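Local coordinates for metallophosphoesterase (Sphaerobacter thermophilus, PDB 3RQZ), which binds two zinc ions and probably acts as a phosphatase, as expected for a calcineurin-like metallophosphoesterase of the YfcE family, at residues A[112-118]-A[143-149]; A[134-138]-A[157-163]; A[137-142]-A[182-186]. The contacts are given in a common frame with arbitrary orientation. Numbering follows the deposited sequence.

Interaction 1 (A[112-118]-A[143-149]); sequences DWTVVHG and TPLCFVG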
ATOM      1  N   ASP A 112      16.104   3.711  11.377  1.00 33.01           N
ATOM      2  CA  ASP A 112      15.851   2.267  11.529  1.00 31.86           C
ATOM      3  C   ASP A 112      14.919   1.647  10.481  1.00 30.28           C
ATOM      4  O   ASP A 112      14.541   0.479  10.607  1.00 29.71           O
ATOM      5  CB  ASP A 112      15.323   1.978  12.930  1.00 32.81           C
ATOM      6  CG  ASP A 112      16.395   2.086  13.987  1.00 36.09           C
ATOM      7  OD1 ASP A 112      17.609   2.106  13.638  1.00 37.89           O
ATOM      8  OD2 ASP A 112      16.016   2.152  15.182  1.00 40.63           O
ATOM      9  N   TRP A 113      14.539   2.392   9.445  1.00 28.34           N
ATOM     10  CA  TRP A 113      13.627   1.787   8.460  1.00 27.08           C
ATOM     11  C   TRP A 113      13.940   2.029   7.001  1.00 26.08           C
ATOM     12  O   TRP A 113      14.474   3.048   6.644  1.00 26.52           O
ATOM     13  CB  TRP A 113      12.157   2.140   8.745  1.00 27.59           C
ATOM     14  CG  TRP A 113      11.922   3.571   9.065  1.00 27.03           C
ATOM     15  CD1 TRP A 113      11.715   4.590   8.180  1.00 26.60           C
ATOM     16  CD2 TRP A 113      11.850   4.152  10.384  1.00 26.89           C
ATOM     17  NE1 TRP A 113      11.527   5.786   8.870  1.00 27.99           N
ATOM     18  CE2 TRP A 113      11.600   5.537  10.221  1.00 29.02           C
ATOM     19  CE3 TRP A 113      11.991   3.635  11.680  1.00 27.56           C
ATOM     20  CZ2 TRP A 113      11.478   6.419  11.313  1.00 29.07           C
ATOM     21  CZ3 TRP A 113      11.866   4.509  12.773  1.00 30.87           C
ATOM     22  CH2 TRP A 113      11.607   5.888  12.574  1.00 31.49           C
ATOM     23  N   THR A 114      13.590   1.041   6.176  1.00 25.11           N
ATOM     24  CA  THR A 114      13.672   1.131   4.739  1.00 23.32           C
ATOM     25  C   THR A 114      12.245   0.916   4.284  1.00 22.40           C
ATOM     26  O   THR A 114      11.520   0.075   4.881  1.00 20.84           O
ATOM     27  CB  THR A 114      14.594   0.024   4.167  1.00 23.50           C
ATOM     28  OG1 THR A 114      15.928   0.220   4.672  1.00 25.03           O
ATOM     29  CG2 THR A 114      14.588   0.055   2.629  1.00 23.29           C
ATOM     30  N   VAL A 115      11.812   1.681   3.267  1.00 20.82           N
ATOM     31  CA  VAL A 115      10.429   1.578   2.775  1.00 20.73           C
ATOM     32  C   VAL A 115      10.439   1.501   1.240  1.00 20.63           C
ATOM     33  O   VAL A 115      11.075   2.347   0.572  1.00 20.60           O
ATOM     34  CB  VAL A 115       9.576   2.798   3.204  1.00 20.76           C
ATOM     35  CG1 VAL A 115       8.110   2.648   2.609  1.00 20.35           C
ATOM     36  CG2 VAL A 115       9.565   2.953   4.742  1.00 20.69           C
ATOM     37  N   VAL A 116       9.786   0.468   0.703  1.00 20.65           N
ATOM     38  CA  VAL A 116       9.650   0.232  -0.734  1.00 20.18           C
ATOM     39  C   VAL A 116       8.235  -0.306  -0.992  1.00 20.92           C
ATOM     40  O   VAL A 116       7.521  -0.749  -0.080  1.00 21.12           O
ATOM     41  CB  VAL A 116      10.667  -0.832  -1.272  1.00 20.26           C
ATOM     42  CG1 VAL A 116      12.125  -0.285  -1.243  1.00 20.27           C
ATOM     43  CG2 VAL A 116      10.572  -2.159  -0.442  1.00 22.29           C
ATOM     44  N   HIS A 117       7.821  -0.266  -2.250  1.00 20.80           N
ATOM     45  CA  HIS A 117       6.533  -0.791  -2.583  1.00 20.24           C
ATOM     46  C   HIS A 117       6.542  -2.319  -2.607  1.00 20.82           C
ATOM     47  O   HIS A 117       5.610  -2.961  -2.137  1.00 22.04           O
ATOM     48  CB  HIS A 117       6.110  -0.282  -3.965  1.00 19.08           C
ATOM     49  CG  HIS A 117       4.780  -0.809  -4.390  1.00 18.43           C
ATOM     50  ND1 HIS A 117       3.617  -0.448  -3.748  1.00 18.05           N
ATOM     51  CD2 HIS A 117       4.424  -1.682  -5.368  1.00 17.43           C
ATOM     52  CE1 HIS A 117       2.596  -1.076  -4.312  1.00 20.31           C
ATOM     53  NE2 HIS A 117       3.060  -1.825  -5.303  1.00 19.53           N
ATOM     54  N   GLY A 118       7.565  -2.889  -3.216  1.00 21.07           N
ATOM     55  CA  GLY A 118       7.596  -4.334  -3.477  1.00 21.69           C
ATOM     56  C   GLY A 118       8.645  -5.024  -2.621  1.00 22.11           C
ATOM     57  O   GLY A 118       8.328  -5.678  -1.626  1.00 23.43           O
ATOM     58  N   THR A 143      18.793  -1.835   7.529  1.00 30.47           N
ATOM     59  CA  THR A 143      18.188  -1.215   8.688  1.00 29.57           C
ATOM     60  C   THR A 143      17.494  -2.338   9.488  1.00 29.45           C
ATOM     61  O   THR A 143      17.282  -3.419   8.964  1.00 28.95           O
ATOM     62  CB  THR A 143      17.141  -0.185   8.257  1.00 29.17           C
ATOM     63  OG1 THR A 143      16.271  -0.780   7.278  1.00 28.05           O
ATOM     64  CG2 THR A 143      17.815   1.035   7.642  1.00 29.38           C
ATOM     65  N   PRO A 144      17.140  -2.077  10.752  1.00 29.14           N
ATOM     66  CA  PRO A 144      16.377  -3.065  11.503  1.00 28.76           C
ATOM     67  C   PRO A 144      15.062  -3.436  10.822  1.00 28.45           C
ATOM     68  O   PRO A 144      14.676  -4.596  10.857  1.00 28.68           O
ATOM     69  CB  PRO A 144      16.110  -2.348  12.830  1.00 29.64           C
ATOM     70  CG  PRO A 144      17.233  -1.385  12.954  1.00 29.32           C
ATOM     71  CD  PRO A 144      17.430  -0.885  11.569  1.00 29.05           C
ATOM     72  N   LEU A 145      14.396  -2.488  10.156  1.00 27.53           N
ATOM     73  CA  LEU A 145      13.043  -2.765   9.634  1.00 26.90           C
ATOM     74  C   LEU A 145      12.942  -2.439   8.147  1.00 25.67           C
ATOM     75  O   LEU A 145      13.577  -1.483   7.695  1.00 24.97           O
ATOM     76  CB  LEU A 145      12.011  -1.935  10.411  1.00 27.53           C
ATOM     77  CG  LEU A 145      11.911  -2.032  11.937  1.00 28.76           C
ATOM     78  CD1 LEU A 145      10.864  -1.027  12.369  1.00 29.54           C
ATOM     79  CD2 LEU A 145      11.547  -3.446  12.423  1.00 31.64           C
ATOM     80  N   CYS A 146      12.202  -3.264   7.393  1.00 24.83           N
ATOM     81  CA  CYS A 146      11.781  -2.935   6.006  1.00 23.93           C
ATOM     82  C   CYS A 146      10.269  -3.064   5.849  1.00 23.53           C
ATOM     83  O   CYS A 146       9.684  -4.129   6.162  1.00 23.84           O
ATOM     84  CB  CYS A 146      12.466  -3.837   4.971  1.00 23.56           C
ATOM     85  SG  CYS A 146      12.206  -3.266   3.243  1.00 25.43           S
ATOM     86  N   PHE A 147       9.638  -1.983   5.400  1.00 22.62           N
ATOM     87  CA  PHE A 147       8.200  -1.948   5.150  1.00 22.35           C
ATOM     88  C   PHE A 147       7.952  -2.100   3.673  1.00 21.15           C
ATOM     89  O   PHE A 147       8.581  -1.410   2.851  1.00 20.24           O
ATOM     90  CB  PHE A 147       7.568  -0.634   5.662  1.00 21.91           C
ATOM     91  CG  PHE A 147       7.604  -0.512   7.161  1.00 23.01           C
ATOM     92  CD1 PHE A 147       6.639  -1.167   7.941  1.00 22.43           C
ATOM     93  CD2 PHE A 147       8.649   0.166   7.802  1.00 22.11           C
ATOM     94  CE1 PHE A 147       6.677  -1.077   9.349  1.00 23.51           C
ATOM     95  CE2 PHE A 147       8.691   0.276   9.197  1.00 23.47           C
ATOM     96  CZ  PHE A 147       7.714  -0.347   9.976  1.00 24.38           C
ATOM     97  N   VAL A 148       7.039  -3.005   3.344  1.00 20.82           N
ATOM     98  CA  VAL A 148       6.716  -3.324   1.954  1.00 21.02           C
ATOM     99  C   VAL A 148       5.199  -3.418   1.752  1.00 20.75           C
ATOM    100  O   VAL A 148       4.468  -3.610   2.720  1.00 22.35           O
ATOM    101  CB  VAL A 148       7.385  -4.661   1.508  1.00 21.08           C
ATOM    102  CG1 VAL A 148       8.895  -4.650   1.747  1.00 21.44           C
ATOM    103  CG2 VAL A 148       6.750  -5.890   2.222  1.00 22.44           C
ATOM    104  N   GLY A 149       4.728  -3.285   0.505  1.00 20.70           N
ATOM    105  CA  GLY A 149       3.302  -3.473   0.167  1.00 20.04           C
ATOM    106  C   GLY A 149       3.150  -4.491  -0.956  1.00 20.45           C
ATOM    107  O   GLY A 149       3.749  -5.595  -0.889  1.00 19.61           O
TER
HETATM  108  O   HOH W   1       5.982  -7.297  -1.288  1.00 26.62           O
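Four backbone hydrogen bonds run between strand 113-116, with D112 just before it, and strand 145-147. L145 N donates to D112 O (3.0 Å), T114 N to L145 O (2.9 Å), F147 N to T114 O (2.8 Å) and V116 N to F147 O (3.1 Å). Both amide and carbonyl of T114 are therefore spent on this neighbour, in the ladder of a parallel pair; the axes run 4.6 Å apart at 19°. V115, pointing its backbone the other way, bonds to M108 of strand 107-110, while C146 pairs with Y184 and I186 of strand 184-188, so both strands are interior to the sheet. CA-H...O contacts supplement the ladder, the shortest from C146 CA to T114 O at 3.2 Å. Before the strand, T143 OG1 donates to L145 O (2.8 Å), making that carbonyl a double acceptor, and lies 2.8 Å from T114 OG1 in a hydroxyl pair.

With helix 131-137 between them in sequence, the strands form a beta-alpha-beta unit in one sheet of the calcineurin-like phosphoesterase fold. W113, V115, L145 and F147 share one face: W113 CB meets the edge of the F147 ring (4.0 Å to CE2), and F206 packs against both aromatic rings. T114 and C146 lie on the other face; beside them V116 CG2 is 4.2 Å from C146 SG and 3.7 Å from V148 CG1.

Past the strands, G149 N donates to H117 O (2.8 Å), and a water donates to both G118 O (2.9 Å) and G149 O (2.8 Å). H117 ND1 is bonded to L35 O, and its side chain lies about 3 Å from a bound zinc ion at the nearest atoms.

Interaction 2 (A[134-138]-A[157-163]); sequences AALNF and IREDEAL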
ATOM      1  N   ALA A 134      11.586 -13.766   1.218  1.00 28.44           N
ATOM      2  CA  ALA A 134      11.934 -12.909   2.381  1.00 28.74           C
ATOM      3  C   ALA A 134      13.417 -13.048   2.693  1.00 29.08           C
ATOM      4  O   ALA A 134      14.133 -12.051   2.894  1.00 28.40           O
ATOM      5  CB  ALA A 134      11.090 -13.281   3.617  1.00 28.67           C
ATOM      6  N   ALA A 135      13.873 -14.298   2.686  1.00 29.89           N
ATOM      7  CA  ALA A 135      15.266 -14.641   2.955  1.00 30.52           C
ATOM      8  C   ALA A 135      16.232 -13.953   1.997  1.00 30.53           C
ATOM      9  O   ALA A 135      17.280 -13.447   2.409  1.00 30.89           O
ATOM     10  CB  ALA A 135      15.445 -16.206   2.932  1.00 30.74           C
ATOM     11  N   LEU A 136      15.860 -13.894   0.725  1.00 30.38           N
ATOM     12  CA  LEU A 136      16.693 -13.237  -0.281  1.00 30.54           C
ATOM     13  C   LEU A 136      16.712 -11.708  -0.089  1.00 29.40           C
ATOM     14  O   LEU A 136      17.576 -11.014  -0.626  1.00 29.92           O
ATOM     15  CB  LEU A 136      16.217 -13.638  -1.698  1.00 30.96           C
ATOM     16  CG  LEU A 136      16.467 -15.104  -2.115  1.00 32.29           C
ATOM     17  CD1 LEU A 136      15.506 -15.574  -3.223  1.00 33.77           C
ATOM     18  CD2 LEU A 136      17.936 -15.389  -2.512  1.00 35.38           C
ATOM     19  N   ASN A 137      15.765 -11.193   0.690  1.00 27.66           N
ATOM     20  CA  ASN A 137      15.574  -9.744   0.830  1.00 26.82           C
ATOM     21  C   ASN A 137      16.166  -9.113   2.075  1.00 26.93           C
ATOM     22  O   ASN A 137      16.457  -7.906   2.088  1.00 26.97           O
ATOM     23  CB  ASN A 137      14.094  -9.368   0.645  1.00 25.64           C
ATOM     24  CG  ASN A 137      13.761  -9.085  -0.791  1.00 25.34           C
ATOM     25  OD1 ASN A 137      14.127  -8.037  -1.313  1.00 24.05           O
ATOM     26  ND2 ASN A 137      13.064 -10.010  -1.451  1.00 26.73           N
ATOM     27  N   PHE A 138      16.382  -9.925   3.102  1.00 26.86           N
ATOM     28  CA  PHE A 138      17.049  -9.451   4.325  1.00 28.11           C
ATOM     29  C   PHE A 138      18.459  -8.906   4.109  1.00 28.88           C
ATOM     30  O   PHE A 138      18.786  -7.877   4.680  1.00 29.91           O
ATOM     31  CB  PHE A 138      16.990 -10.491   5.449  1.00 27.27           C
ATOM     32  CG  PHE A 138      15.692 -10.459   6.216  1.00 27.74           C
ATOM     33  CD1 PHE A 138      15.468  -9.473   7.182  1.00 27.36           C
ATOM     34  CD2 PHE A 138      14.680 -11.408   5.968  1.00 26.41           C
ATOM     35  CE1 PHE A 138      14.247  -9.409   7.885  1.00 26.40           C
ATOM     36  CE2 PHE A 138      13.477 -11.353   6.680  1.00 26.55           C
ATOM     37  CZ  PHE A 138      13.265 -10.354   7.649  1.00 25.09           C
ATOM     38  N   ILE A 157       7.473 -11.026   8.970  1.00 27.40           N
ATOM     39  CA  ILE A 157       8.402 -12.156   9.173  1.00 28.32           C
ATOM     40  C   ILE A 157       9.694 -11.615   9.794  1.00 28.47           C
ATOM     41  O   ILE A 157      10.143 -10.551   9.407  1.00 27.25           O
ATOM     42  CB  ILE A 157       8.674 -12.896   7.837  1.00 28.31           C
ATOM     43  CG1 ILE A 157       9.454 -14.193   8.071  1.00 29.84           C
ATOM     44  CG2 ILE A 157       9.369 -11.943   6.795  1.00 28.35           C
ATOM     45  CD1 ILE A 157       9.420 -15.148   6.836  1.00 31.39           C
ATOM     46  N   ARG A 158      10.242 -12.318  10.791  1.00 29.18           N
ATOM     47  CA  ARG A 158      11.570 -11.986  11.326  1.00 30.29           C
ATOM     48  C   ARG A 158      12.702 -12.632  10.497  1.00 30.45           C
ATOM     49  O   ARG A 158      12.501 -13.621   9.791  1.00 30.02           O
ATOM     50  CB  ARG A 158      11.689 -12.335  12.820  1.00 30.39           C
ATOM     51  CG  ARG A 158      12.833 -11.601  13.528  1.00 34.51           C
ATOM     52  CD  ARG A 158      12.706 -11.593  15.043  1.00 41.02           C
ATOM     53  NE  ARG A 158      12.104 -12.821  15.528  1.00 44.73           N
ATOM     54  CZ  ARG A 158      12.740 -13.748  16.229  1.00 49.95           C
ATOM     55  NH1 ARG A 158      12.089 -14.847  16.607  1.00 52.13           N
ATOM     56  NH2 ARG A 158      14.021 -13.574  16.573  1.00 53.28           N
ATOM     57  N   GLU A 159      13.887 -12.047  10.579  1.00 30.50           N
ATOM     58  CA  GLU A 159      15.027 -12.498   9.777  1.00 31.80           C
ATOM     59  C   GLU A 159      15.401 -13.958  10.056  1.00 32.68           C
ATOM     60  O   GLU A 159      15.603 -14.735   9.119  1.00 32.51           O
ATOM     61  CB  GLU A 159      16.214 -11.562   9.999  1.00 31.53           C
ATOM     62  CG  GLU A 159      17.469 -11.915   9.223  1.00 33.62           C
ATOM     63  CD  GLU A 159      18.602 -10.906   9.434  1.00 37.26           C
ATOM     64  OE1 GLU A 159      18.770 -10.404  10.572  1.00 40.48           O
ATOM     65  OE2 GLU A 159      19.334 -10.612   8.468  1.00 36.55           O
ATOM     66  N   ASP A 160      15.469 -14.340  11.328  1.00 33.39           N
ATOM     67  CA  ASP A 160      15.820 -15.726  11.652  1.00 34.61           C
ATOM     68  C   ASP A 160      14.793 -16.743  11.133  1.00 34.31           C
ATOM     69  O   ASP A 160      15.173 -17.830  10.717  1.00 34.10           O
ATOM     70  CB  ASP A 160      16.082 -15.922  13.152  1.00 36.19           C
ATOM     71  CG  ASP A 160      14.874 -15.593  14.025  1.00 37.70           C
ATOM     72  OD1 ASP A 160      13.844 -15.096  13.536  1.00 39.96           O
ATOM     73  OD2 ASP A 160      14.975 -15.833  15.234  1.00 40.73           O
ATOM     74  N   GLU A 161      13.511 -16.373  11.146  1.00 33.30           N
ATOM     75  CA  GLU A 161      12.443 -17.220  10.625  1.00 33.18           C
ATOM     76  C   GLU A 161      12.630 -17.382   9.123  1.00 32.81           C
ATOM     77  O   GLU A 161      12.600 -18.504   8.615  1.00 32.07           O
ATOM     78  CB  GLU A 161      11.045 -16.599  10.868  1.00 33.06           C
ATOM     79  CG  GLU A 161      10.507 -16.649  12.331  1.00 34.02           C
ATOM     80  CD  GLU A 161       9.244 -15.786  12.529  1.00 35.29           C
ATOM     81  OE1 GLU A 161       9.098 -14.707  11.887  1.00 33.22           O
ATOM     82  OE2 GLU A 161       8.379 -16.188  13.337  1.00 39.59           O
ATOM     83  N   ALA A 162      12.809 -16.253   8.417  1.00 32.63           N
ATOM     84  CA  ALA A 162      12.971 -16.283   6.972  1.00 33.66           C
ATOM     85  C   ALA A 162      14.153 -17.175   6.612  1.00 34.86           C
ATOM     86  O   ALA A 162      14.060 -17.984   5.696  1.00 34.65           O
ATOM     87  CB  ALA A 162      13.171 -14.854   6.398  1.00 33.46           C
ATOM     88  N   LEU A 163      15.259 -17.020   7.341  1.00 36.49           N
ATOM     89  CA  LEU A 163      16.488 -17.768   7.024  1.00 38.55           C
ATOM     90  C   LEU A 163      16.373 -19.260   7.333  1.00 39.90           C
ATOM     91  O   LEU A 163      17.082 -20.074   6.734  1.00 40.72           O
ATOM     92  CB  LEU A 163      17.714 -17.166   7.715  1.00 39.13           C
ATOM     93  CG  LEU A 163      18.177 -15.760   7.285  1.00 40.19           C
ATOM     94  CD1 LEU A 163      19.330 -15.284   8.181  1.00 40.43           C
ATOM     95  CD2 LEU A 163      18.562 -15.653   5.796  1.00 41.98           C
TER
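Residues from A134 on belong to the C-terminal part of helix 131-137, and the partner segment passes from strand 154-158 straight into helix 159-163, with R158 at the N-cap position. The backbones come closest at A135 and A162, whose CA atoms are 4.9 Å apart, a separation made possible by alanine on both sides; F138 and E159 stand farther off, at 6.6 Å between CA atoms. In the calcineurin-like phosphoesterase fold, the end of helix 131-137 here packs over a face of the five-stranded sheet, beside its outermost strand 154-158 and the short helix that follows it. Within the segments, F138 N and N137 N both donate to A134 O (3.1 and 2.9 Å), while A162 N donates to R158 O (3.0 Å) as the second helix begins.

Small side chains fill the near end. A134 CB touches A162 CB at 3.8 Å and I157 CG2 at 3.9 Å, and A135 CB lies 3.6 Å from A162 O. L163 reaches back with CD2 to 4.3 Å from A135 CB.

F138 fills the wider gap and has more of its surface buried by the partner segment than any other residue here (104 Å²). Its CE2 is 3.5 Å from A162 CB, and its CZ is 3.4 Å from E159 N. The carboxylate of E159 makes a salt bridge with R183, while E161 OE1 accepts from R158 N at 2.9 Å. Over the F138 ring face sits a CH-pi contact: E159 CA is 3.6 Å from the ring centroid and 14° off the ring normal.

Interaction 3 (A[137-142]-A[182-186]); sequences NFPAFD and GRYII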
ATOM      1  N   ASN A 137      15.765 -11.193   0.690  1.00 27.66           N
ATOM      2  CA  ASN A 137      15.574  -9.744   0.830  1.00 26.82           C
ATOM      3  C   ASN A 137      16.166  -9.113   2.075  1.00 26.93           C
ATOM      4  O   ASN A 137      16.457  -7.906   2.088  1.00 26.97           O
ATOM      5  CB  ASN A 137      14.094  -9.368   0.645  1.00 25.64           C
ATOM      6  CG  ASN A 137      13.761  -9.085  -0.791  1.00 25.34           C
ATOM      7  OD1 ASN A 137      14.127  -8.037  -1.313  1.00 24.05           O
ATOM      8  ND2 ASN A 137      13.064 -10.010  -1.451  1.00 26.73           N
ATOM      9  N   PHE A 138      16.382  -9.925   3.102  1.00 26.86           N
ATOM     10  CA  PHE A 138      17.049  -9.451   4.325  1.00 28.11           C
ATOM     11  C   PHE A 138      18.459  -8.906   4.109  1.00 28.88           C
ATOM     12  O   PHE A 138      18.786  -7.877   4.680  1.00 29.91           O
ATOM     13  CB  PHE A 138      16.990 -10.491   5.449  1.00 27.27           C
ATOM     14  CG  PHE A 138      15.692 -10.459   6.216  1.00 27.74           C
ATOM     15  CD1 PHE A 138      15.468  -9.473   7.182  1.00 27.36           C
ATOM     16  CD2 PHE A 138      14.680 -11.408   5.968  1.00 26.41           C
ATOM     17  CE1 PHE A 138      14.247  -9.409   7.885  1.00 26.40           C
ATOM     18  CE2 PHE A 138      13.477 -11.353   6.680  1.00 26.55           C
ATOM     19  CZ  PHE A 138      13.265 -10.354   7.649  1.00 25.09           C
ATOM     20  N   PRO A 139      19.275  -9.548   3.242  1.00 30.16           N
ATOM     21  CA  PRO A 139      20.574  -8.933   2.893  1.00 29.91           C
ATOM     22  C   PRO A 139      20.465  -7.666   2.037  1.00 29.75           C
ATOM     23  O   PRO A 139      21.442  -6.906   1.952  1.00 29.55           O
ATOM     24  CB  PRO A 139      21.305 -10.041   2.108  1.00 30.55           C
ATOM     25  CG  PRO A 139      20.568 -11.333   2.443  1.00 31.65           C
ATOM     26  CD  PRO A 139      19.124 -10.888   2.644  1.00 30.47           C
ATOM     27  N   ALA A 140      19.295  -7.439   1.435  1.00 29.44           N
ATOM     28  CA  ALA A 140      19.060  -6.304   0.529  1.00 29.57           C
ATOM     29  C   ALA A 140      18.692  -4.961   1.218  1.00 29.74           C
ATOM     30  O   ALA A 140      18.552  -3.936   0.554  1.00 30.14           O
ATOM     31  CB  ALA A 140      18.009  -6.672  -0.558  1.00 29.23           C
ATOM     32  N   PHE A 141      18.516  -4.970   2.537  1.00 29.53           N
ATOM     33  CA  PHE A 141      18.387  -3.731   3.291  1.00 29.60           C
ATOM     34  C   PHE A 141      19.239  -3.856   4.540  1.00 30.11           C
ATOM     35  O   PHE A 141      19.503  -4.972   4.992  1.00 30.63           O
ATOM     36  CB  PHE A 141      16.919  -3.374   3.601  1.00 29.41           C
ATOM     37  CG  PHE A 141      16.253  -4.278   4.611  1.00 28.28           C
ATOM     38  CD1 PHE A 141      15.737  -5.519   4.234  1.00 26.26           C
ATOM     39  CD2 PHE A 141      16.140  -3.874   5.947  1.00 27.86           C
ATOM     40  CE1 PHE A 141      15.083  -6.357   5.176  1.00 26.01           C
ATOM     41  CE2 PHE A 141      15.505  -4.689   6.899  1.00 26.54           C
ATOM     42  CZ  PHE A 141      14.982  -5.949   6.519  1.00 27.17           C
ATOM     43  N   ASP A 142      19.666  -2.723   5.087  1.00 30.35           N
ATOM     44  CA  ASP A 142      20.638  -2.702   6.173  1.00 32.00           C
ATOM     45  C   ASP A 142      20.109  -1.939   7.411  1.00 32.02           C
ATOM     46  O   ASP A 142      20.868  -1.447   8.227  1.00 33.13           O
ATOM     47  CB  ASP A 142      21.963  -2.110   5.659  1.00 33.42           C
ATOM     48  CG  ASP A 142      21.794  -0.713   5.035  1.00 35.97           C
ATOM     49  OD1 ASP A 142      20.691  -0.131   5.095  1.00 38.60           O
ATOM     50  OD2 ASP A 142      22.782  -0.176   4.476  1.00 41.65           O
ATOM     51  N   GLY A 182      15.746  -8.285  16.646  1.00 39.75           N
ATOM     52  CA  GLY A 182      15.792  -8.890  15.325  1.00 37.52           C
ATOM     53  C   GLY A 182      15.236  -7.956  14.273  1.00 35.94           C
ATOM     54  O   GLY A 182      14.556  -6.957  14.561  1.00 36.74           O
ATOM     55  N   ARG A 183      15.497  -8.304  13.035  1.00 33.48           N
ATOM     56  CA  ARG A 183      15.085  -7.486  11.924  1.00 30.80           C
ATOM     57  C   ARG A 183      13.786  -8.063  11.357  1.00 29.85           C
ATOM     58  O   ARG A 183      13.564  -9.268  11.465  1.00 28.86           O
ATOM     59  CB  ARG A 183      16.195  -7.518  10.897  1.00 30.67           C
ATOM     60  CG  ARG A 183      17.549  -7.153  11.494  1.00 32.26           C
ATOM     61  CD  ARG A 183      18.636  -7.421  10.469  1.00 34.80           C
ATOM     62  NE  ARG A 183      18.476  -6.490   9.401  1.00 35.63           N
ATOM     63  CZ  ARG A 183      18.660  -6.735   8.109  1.00 33.46           C
ATOM     64  NH1 ARG A 183      19.038  -7.926   7.651  1.00 31.49           N
ATOM     65  NH2 ARG A 183      18.455  -5.740   7.280  1.00 32.65           N
ATOM     66  N   TYR A 184      12.946  -7.206  10.763  1.00 28.38           N
ATOM     67  CA  TYR A 184      11.601  -7.596  10.296  1.00 27.25           C
ATOM     68  C   TYR A 184      11.307  -7.047   8.915  1.00 26.34           C
ATOM     69  O   TYR A 184      11.737  -5.929   8.595  1.00 26.04           O
ATOM     70  CB  TYR A 184      10.511  -7.052  11.239  1.00 27.27           C
ATOM     71  CG  TYR A 184      10.325  -7.892  12.471  1.00 30.85           C
ATOM     72  CD1 TYR A 184       9.497  -9.007  12.453  1.00 32.20           C
ATOM     73  CD2 TYR A 184      11.006  -7.584  13.660  1.00 34.11           C
ATOM     74  CE1 TYR A 184       9.347  -9.808  13.608  1.00 35.94           C
ATOM     75  CE2 TYR A 184      10.871  -8.372  14.785  1.00 35.22           C
ATOM     76  CZ  TYR A 184      10.028  -9.466  14.748  1.00 36.47           C
ATOM     77  OH  TYR A 184       9.882 -10.232  15.869  1.00 42.64           O
ATOM     78  N   ILE A 185      10.537  -7.809   8.127  1.00 25.48           N
ATOM     79  CA  ILE A 185       9.899  -7.289   6.900  1.00 24.46           C
ATOM     80  C   ILE A 185       8.423  -7.279   7.276  1.00 24.36           C
ATOM     81  O   ILE A 185       7.932  -8.277   7.789  1.00 25.48           O
ATOM     82  CB  ILE A 185      10.188  -8.198   5.663  1.00 24.45           C
ATOM     83  CG1 ILE A 185      11.662  -8.104   5.231  1.00 24.25           C
ATOM     84  CG2 ILE A 185       9.258  -7.855   4.484  1.00 24.77           C
ATOM     85  CD1 ILE A 185      12.052  -9.084   4.092  1.00 21.91           C
ATOM     86  N   ILE A 186       7.739  -6.154   7.050  1.00 23.03           N
ATOM     87  CA  ILE A 186       6.386  -5.887   7.544  1.00 22.92           C
ATOM     88  C   ILE A 186       5.578  -5.270   6.425  1.00 22.00           C
ATOM     89  O   ILE A 186       6.053  -4.333   5.791  1.00 21.45           O
ATOM     90  CB  ILE A 186       6.415  -4.814   8.709  1.00 23.38           C
ATOM     91  CG1 ILE A 186       7.260  -5.271   9.911  1.00 25.85           C
ATOM     92  CG2 ILE A 186       4.994  -4.419   9.163  1.00 22.70           C
ATOM     93  CD1 ILE A 186       6.747  -6.469  10.540  1.00 31.67           C
TER
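N137 opens the segment with CB 4.0 Å from I185 CD1; its amide turns elsewhere, ND2 bonding to I133 O and E126 OE1, and OD1 to R121 N. F138 follows with its ring across I185: CD1 of I185 lies 4.0 Å from the ring centroid, 20° off the normal, a CH-pi contact. F138 O accepts R183 NH1 at 3.0 Å and, weakly, R183 NH2 at 3.4 Å. Residues 138-140 have helical phi/psi, and A140 N donates to N137 O (2.9 Å). The chain here is the link from helix 131-137 to strand 145-147 in a beta-alpha-beta unit, turning beside strand 184-188 of the same sheet. F141 O accepts R183 NH2 at 2.6 Å, while the F141 ring takes a cation-pi contact, with R183 CZ 4.3 Å from the centroid and 24° off the normal. F141 CE1 also packs on I185 CG1 (3.8 Å). R183 additionally pairs with E159 and bonds to T143 O. D142 CA passes 3.9 Å from R183 NH2.

How the interactions relate
All three contacts converge on one five-stranded sheet, in the order 107-110, 113-116, 145-147, 184-188, 154-158. Interaction 1 joins its second and third strands; interactions 2 and 3 place the end of helix 131-137 and the following loop against its last two. Centres of interactions 1 and 3 are 8 Å apart, of 2 and 3 7 Å, and of 1 and 2 13 Å, without touching. Residues N137 and F138 are common to 2 and 3, bridged also by the E159-R183 salt bridge (OE2 to NH1, 2.8 Å). Along the chain, 112-118 comes first, then 134-142, 143-149, 157-163 and 182-186, so interaction 1 interleaves with both others. Its H117 end adjoins the zinc site, while interaction 2 lies away from it.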